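Local coordinates for nuclear inclusion protein A (Tobacco etch virus, PDB 1Q31), which probably acts as a viral 3C-type cysteine protease with a trypsin-like two-domain fold, cutting polyprotein chains after glutamine at specific recognition sequences, at residues Ile84-Lys89 and Glu194-Val199; Ala169-Asn174 and Met235-Tyr240. The protein carries 1 engineered substitution. All blocks are in the same frame, centred on the assembly; numbering follows the deposited sequence.

Interaction 1 (Ile84-Lys89 and Glu194-Val199); sequences IIRMPK and EAQQWV
The amide of Q196 and the indole of W198 reach together onto the side of strand 83-86, where R86 meets both and I84 the indole. Q196 runs extended beyond CG, and its OE1 comes to 3.5 Å from R86 NH2, with the amide and guanidinium planes 60° apart. The same OE1 accepts a hydrogen bond from W198 NE1 at 3.0 Å, lying in the indole plane, while Q196 NE2 bonds weakly to L189 O.

Two residues further on, W198 lays its six-membered ring against the strand. R86 CB is 3.6 Å from W198 CH2, which I84 CG2 approaches at 4.1 Å. R86 leaves its backbone with CG roughly anti to N (chi1 150°), then bends at chi2 and chi3, which carries NE over one face of the indole near its rim. The guanidinium is inclined 55° to the ring, too steep for a flat stack. Beyond W198 the chain joins strand 73-76 through V199, extending the sheet of the trypsin-like fold. With NE1 tied to Q196, rotation of the indole is restrained, and at most a modest electrostatic gain may come from R86 NE lying over the rim of one face.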
loop_
_atom_site.group_PDB
_atom_site.type_symbol
_atom_site.label_atom_id
_atom_site.label_comp_id
_atom_site.label_asym_id
_atom_site.label_seq_id
_atom_site.Cartn_x
_atom_site.Cartn_y
_atom_site.Cartn_z
ATOM N N ILE A 84 -5.388 -7.613 -0.223
ATOM C CA ILE A 84 -5.294 -7.795 -1.656
ATOM C C ILE A 84 -6.682 -7.715 -2.232
ATOM O O ILE A 84 -7.635 -8.188 -1.629
ATOM C CB ILE A 84 -4.639 -9.132 -1.999
ATOM C CG1 ILE A 84 -3.298 -9.197 -1.283
ATOM C CG2 ILE A 84 -4.417 -9.278 -3.505
ATOM C CD1 ILE A 84 -2.416 -10.313 -1.713
ATOM N N ILE A 85 -6.788 -7.068 -3.384
ATOM C CA ILE A 85 -8.054 -6.909 -4.078
ATOM C C ILE A 85 -7.997 -7.591 -5.425
ATOM O O ILE A 85 -7.060 -7.383 -6.185
ATOM C CB ILE A 85 -8.372 -5.427 -4.343
ATOM C CG1 ILE A 85 -8.607 -4.707 -3.026
ATOM C CG2 ILE A 85 -9.593 -5.303 -5.232
ATOM C CD1 ILE A 85 -8.903 -3.270 -3.207
ATOM N N ARG A 86 -8.997 -8.412 -5.721
ATOM C CA ARG A 86 -9.070 -9.077 -7.017
ATOM C C ARG A 86 -10.016 -8.185 -7.793
ATOM O O ARG A 86 -11.198 -8.127 -7.490
ATOM C CB ARG A 86 -9.658 -10.481 -6.876
ATOM C CG ARG A 86 -10.427 -10.984 -8.090
ATOM C CD ARG A 86 -9.655 -11.992 -8.913
ATOM N NE ARG A 86 -9.186 -13.123 -8.112
ATOM C CZ ARG A 86 -8.480 -14.147 -8.591
ATOM N NH1 ARG A 86 -8.156 -14.206 -9.881
ATOM N NH2 ARG A 86 -8.069 -15.107 -7.770
ATOM N N MET A 87 -9.488 -7.447 -8.761
ATOM C CA MET A 87 -10.315 -6.559 -9.568
ATOM C C MET A 87 -11.324 -7.346 -10.414
ATOM O O MET A 87 -11.112 -8.515 -10.718
ATOM C CB MET A 87 -9.427 -5.700 -10.472
ATOM C CG MET A 87 -8.696 -4.597 -9.748
ATOM S SD MET A 87 -9.861 -3.501 -8.924
ATOM C CE MET A 87 -10.461 -2.573 -10.301
ATOM N N PRO A 88 -12.433 -6.708 -10.806
ATOM C CA PRO A 88 -13.473 -7.349 -11.617
ATOM C C PRO A 88 -12.895 -8.148 -12.797
ATOM O O PRO A 88 -11.722 -7.989 -13.135
ATOM C CB PRO A 88 -14.319 -6.165 -12.066
ATOM C CG PRO A 88 -14.210 -5.222 -10.902
ATOM C CD PRO A 88 -12.738 -5.284 -10.593
ATOM N N LYS A 89 -13.710 -9.001 -13.420
ATOM C CA LYS A 89 -13.250 -9.825 -14.546
ATOM C C LYS A 89 -13.083 -9.043 -15.854
ATOM O O LYS A 89 -12.366 -9.483 -16.759
ATOM C CB LYS A 89 -14.183 -11.031 -14.751
ATOM C CG LYS A 89 -15.580 -10.880 -14.145
ATOM C CD LYS A 89 -15.540 -10.849 -12.607
ATOM C CE LYS A 89 -16.797 -10.205 -12.018
ATOM N NZ LYS A 89 -16.656 -9.907 -10.565
ATOM N N GLU A 194 -4.265 -20.549 -3.914
ATOM C CA GLU A 194 -4.668 -21.573 -2.961
ATOM C C GLU A 194 -4.516 -20.996 -1.566
ATOM O O GLU A 194 -5.393 -21.171 -0.712
ATOM C CB GLU A 194 -3.780 -22.823 -3.116
ATOM C CG GLU A 194 -4.556 -24.126 -3.274
ATOM C CD GLU A 194 -5.549 -24.095 -4.458
ATOM O OE1 GLU A 194 -5.104 -23.844 -5.615
ATOM O OE2 GLU A 194 -6.768 -24.321 -4.231
ATOM N N ALA A 195 -3.394 -20.314 -1.339
ATOM C CA ALA A 195 -3.132 -19.697 -0.043
ATOM C C ALA A 195 -3.986 -18.425 0.047
ATOM O O ALA A 195 -4.031 -17.737 1.070
ATOM C CB ALA A 195 -1.646 -19.367 0.094
ATOM N N GLN A 196 -4.667 -18.130 -1.051
ATOM C CA GLN A 196 -5.539 -16.979 -1.118
ATOM C C GLN A 196 -6.847 -17.382 -0.438
ATOM O O GLN A 196 -7.469 -18.385 -0.795
ATOM C CB GLN A 196 -5.788 -16.603 -2.581
ATOM C CG GLN A 196 -4.534 -16.202 -3.351
ATOM C CD GLN A 196 -4.732 -16.279 -4.851
ATOM O OE1 GLN A 196 -5.864 -16.307 -5.337
ATOM N NE2 GLN A 196 -3.635 -16.310 -5.593
ATOM N N GLN A 197 -7.258 -16.605 0.554
ATOM C CA GLN A 197 -8.485 -16.892 1.278
ATOM C C GLN A 197 -9.455 -15.726 1.058
ATOM O O GLN A 197 -9.606 -14.852 1.914
ATOM C CB GLN A 197 -8.151 -17.073 2.754
ATOM C CG GLN A 197 -9.310 -17.359 3.652
ATOM C CD GLN A 197 -8.897 -17.366 5.102
ATOM O OE1 GLN A 197 -9.712 -17.579 5.990
ATOM N NE2 GLN A 197 -7.623 -17.119 5.354
ATOM N N TRP A 198 -10.115 -15.726 -0.097
ATOM C CA TRP A 198 -11.042 -14.664 -0.448
ATOM C C TRP A 198 -12.313 -14.555 0.377
ATOM O O TRP A 198 -12.811 -15.537 0.911
ATOM C CB TRP A 198 -11.404 -14.782 -1.918
ATOM C CG TRP A 198 -10.185 -14.745 -2.788
ATOM C CD1 TRP A 198 -9.508 -15.811 -3.304
ATOM C CD2 TRP A 198 -9.445 -13.578 -3.174
ATOM N NE1 TRP A 198 -8.392 -15.384 -3.987
ATOM C CE2 TRP A 198 -8.331 -14.018 -3.925
ATOM C CE3 TRP A 198 -9.618 -12.200 -2.957
ATOM C CZ2 TRP A 198 -7.390 -13.138 -4.454
ATOM C CZ3 TRP A 198 -8.686 -11.326 -3.478
ATOM C CH2 TRP A 198 -7.583 -11.797 -4.224
ATOM N N VAL A 199 -12.791 -13.321 0.509
ATOM C CA VAL A 199 -14.032 -12.969 1.193
ATOM C C VAL A 199 -14.415 -11.691 0.456
ATOM O O VAL A 199 -13.663 -11.224 -0.406
ATOM C CB VAL A 199 -13.862 -12.610 2.709
ATOM C CG1 VAL A 199 -13.166 -13.719 3.454
ATOM C CG2 VAL A 199 -13.120 -11.297 2.850
#

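Interaction 2 (Ala169-Asn174 and Met235-Tyr240); sequences ASNFTN and MNELVY
Y240 bridges to S170 as a substrate strand would, although it belongs to the protein's own C-terminal tail, which lies in the active site of this trypsin-like protease. The E-L-V-Y-S-Q ending fits the family's recognition pattern, so Y240 probably stands at P3 and E237 sixth before the cut. The motif is an antiparallel bridge onto the end of strand 163-170, a hydrogen-bonded pair: S170 N donates to Y240 O at 2.9 Å, and Y240 N to S170 O at 2.8 Å. Strand 214-217 holds V239 from its other edge, so the tail is sandwiched between two strands. V239, probably the P4 residue, meets A169, CB to CB at 4.0 Å, in what is probably the S4 subsite.

Further back, the L238 carbonyl lies over one face of the F172 ring, its O 3.4 Å above the plane and displaced toward the rim, while E237 OE2 faces the ring's edge. E237 OE1 is hydrogen-bonded to Y178 OH, on neighbouring strand 177-181.

Y240 places CG between its backbone N and carbonyl carbon (chi1 76°), folding the ring back beside S170, whose CB is 3.7 Å from Y240 CE2. S170 OG is hydrogen-bonded to N177 OD1 and accepts from N174 ND2 at 3.1 Å. The Y240 hydroxyl is hydrogen-bonded to D148 OD1 and accepts a bond from N174 ND2 at 2.8 Å, with an N-H...O angle of 163°.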
loop_
_atom_site.group_PDB
_atom_site.type_symbol
_atom_site.label_atom_id
_atom_site.label_comp_id
_atom_site.label_asym_id
_atom_site.label_seq_id
_atom_site.Cartn_x
_atom_site.Cartn_y
_atom_site.Cartn_z
ATOM N N ALA A 169 1.389 4.314 7.939
ATOM C CA ALA A 169 1.013 5.296 8.933
ATOM C C ALA A 169 2.115 6.258 9.285
ATOM O O ALA A 169 3.266 6.087 8.877
ATOM C CB ALA A 169 0.539 4.593 10.198
ATOM N N SER A 170 1.737 7.264 10.070
ATOM C CA SER A 170 2.651 8.289 10.538
ATOM C C SER A 170 2.300 8.600 11.979
ATOM O O SER A 170 1.137 8.464 12.370
ATOM C CB SER A 170 2.476 9.548 9.700
ATOM O OG SER A 170 3.425 10.527 10.075
ATOM N N ASN A 171 3.291 9.008 12.767
ATOM C CA ASN A 171 3.015 9.377 14.156
ATOM C C ASN A 171 2.227 10.687 14.054
ATOM O O ASN A 171 2.066 11.233 12.957
ATOM C CB ASN A 171 4.297 9.610 14.950
ATOM C CG ASN A 171 4.957 10.917 14.600
ATOM O OD1 ASN A 171 4.295 11.938 14.487
ATOM N ND2 ASN A 171 6.273 10.899 14.449
ATOM N N PHE A 172 1.767 11.203 15.184
ATOM C CA PHE A 172 0.956 12.411 15.212
ATOM C C PHE A 172 1.601 13.771 14.887
ATOM O O PHE A 172 0.946 14.638 14.302
ATOM C CB PHE A 172 0.237 12.485 16.547
ATOM C CG PHE A 172 0.698 11.453 17.553
ATOM C CD1 PHE A 172 2.017 10.987 17.559
ATOM C CD2 PHE A 172 -0.172 11.010 18.554
ATOM C CE1 PHE A 172 2.463 10.111 18.536
ATOM C CE2 PHE A 172 0.272 10.137 19.539
ATOM C CZ PHE A 172 1.588 9.687 19.532
ATOM N N THR A 173 2.861 13.983 15.256
ATOM C CA THR A 173 3.523 15.253 14.934
ATOM C C THR A 173 3.950 15.207 13.464
ATOM O O THR A 173 4.259 16.237 12.862
ATOM C CB THR A 173 4.794 15.484 15.797
ATOM O OG1 THR A 173 5.894 14.743 15.252
ATOM C CG2 THR A 173 4.546 15.041 17.232
ATOM N N ASN A 174 3.956 14.000 12.902
ATOM C CA ASN A 174 4.359 13.774 11.524
ATOM C C ASN A 174 5.874 13.834 11.392
ATOM O O ASN A 174 6.380 14.431 10.442
ATOM C CB ASN A 174 3.739 14.823 10.587
ATOM C CG ASN A 174 2.280 14.520 10.217
ATOM O OD1 ASN A 174 1.503 15.446 9.950
ATOM N ND2 ASN A 174 1.909 13.229 10.175
ATOM N N MET A 235 4.413 0.398 25.609
ATOM C CA MET A 235 4.779 0.035 24.241
ATOM C C MET A 235 5.021 1.274 23.378
ATOM O O MET A 235 5.183 2.384 23.911
ATOM C CB MET A 235 3.685 -0.826 23.597
ATOM C CG MET A 235 3.617 -2.256 24.125
ATOM S SD MET A 235 2.157 -3.145 23.518
ATOM C CE MET A 235 2.914 -4.530 22.563
ATOM N N ASN A 236 5.016 1.072 22.057
ATOM C CA ASN A 236 5.267 2.113 21.029
ATOM C C ASN A 236 4.281 3.286 20.869
ATOM O O ASN A 236 3.176 3.276 21.409
ATOM C CB ASN A 236 5.453 1.425 19.682
ATOM C CG ASN A 236 5.690 -0.057 19.831
ATOM O OD1 ASN A 236 4.768 -0.807 20.124
ATOM N ND2 ASN A 236 6.932 -0.485 19.651
ATOM N N GLU A 237 4.688 4.287 20.092
ATOM C CA GLU A 237 3.872 5.479 19.895
ATOM C C GLU A 237 2.653 5.391 18.989
ATOM O O GLU A 237 2.648 4.672 17.993
ATOM C CB GLU A 237 4.750 6.640 19.415
ATOM C CG GLU A 237 5.371 6.490 18.015
ATOM C CD GLU A 237 5.757 7.842 17.407
ATOM O OE1 GLU A 237 6.427 7.881 16.352
ATOM O OE2 GLU A 237 5.379 8.878 17.995
ATOM N N LEU A 238 1.617 6.143 19.348
ATOM C CA LEU A 238 0.393 6.186 18.563
ATOM C C LEU A 238 0.754 6.569 17.130
ATOM O O LEU A 238 1.822 7.142 16.889
ATOM C CB LEU A 238 -0.573 7.244 19.105
ATOM C CG LEU A 238 -1.252 7.147 20.470
ATOM C CD1 LEU A 238 -2.124 8.386 20.699
ATOM C CD2 LEU A 238 -2.102 5.894 20.519
ATOM N N VAL A 239 -0.141 6.258 16.192
ATOM C CA VAL A 239 0.046 6.582 14.777
ATOM C C VAL A 239 -1.311 6.661 14.101
ATOM O O VAL A 239 -2.310 6.170 14.636
ATOM C CB VAL A 239 0.847 5.503 14.031
ATOM C CG1 VAL A 239 2.244 5.392 14.595
ATOM C CG2 VAL A 239 0.114 4.178 14.127
ATOM N N TYR A 240 -1.343 7.288 12.929
ATOM C CA TYR A 240 -2.573 7.390 12.166
ATOM C C TYR A 240 -2.251 6.970 10.739
ATOM O O TYR A 240 -1.120 7.117 10.274
ATOM C CB TYR A 240 -3.164 8.815 12.236
ATOM C CG TYR A 240 -2.482 9.861 11.394
ATOM C CD1 TYR A 240 -3.106 10.368 10.245
ATOM C CD2 TYR A 240 -1.218 10.337 11.728
ATOM C CE1 TYR A 240 -2.487 11.324 9.441
ATOM C CE2 TYR A 240 -0.577 11.295 10.930
ATOM C CZ TYR A 240 -1.222 11.785 9.781
ATOM O OH TYR A 240 -0.592 12.714 8.972
#

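Both contacts lie toward the outside of the molecule, on opposite sides of its centre, with centres about 30 Å apart and nearest atoms about 16 Å. They serve different sheets: interaction 1 brings the chain back after helix 186-191 onto the sheet that holds strand 83-86, while interaction 2 lays the tail into the sheet that holds strand 163-170. Interaction 1 buries only 190 Å² and rests on one indole packed against side chains and backbone of strand 83-86, without a clear hydrogen bond across it. Interaction 2 buries 464 Å² and rests on backbone pairing plus a polar network around a tyrosine hydroxyl. The first is internal structural packing; the second is consistent with product-like recognition of the C-terminal peptide.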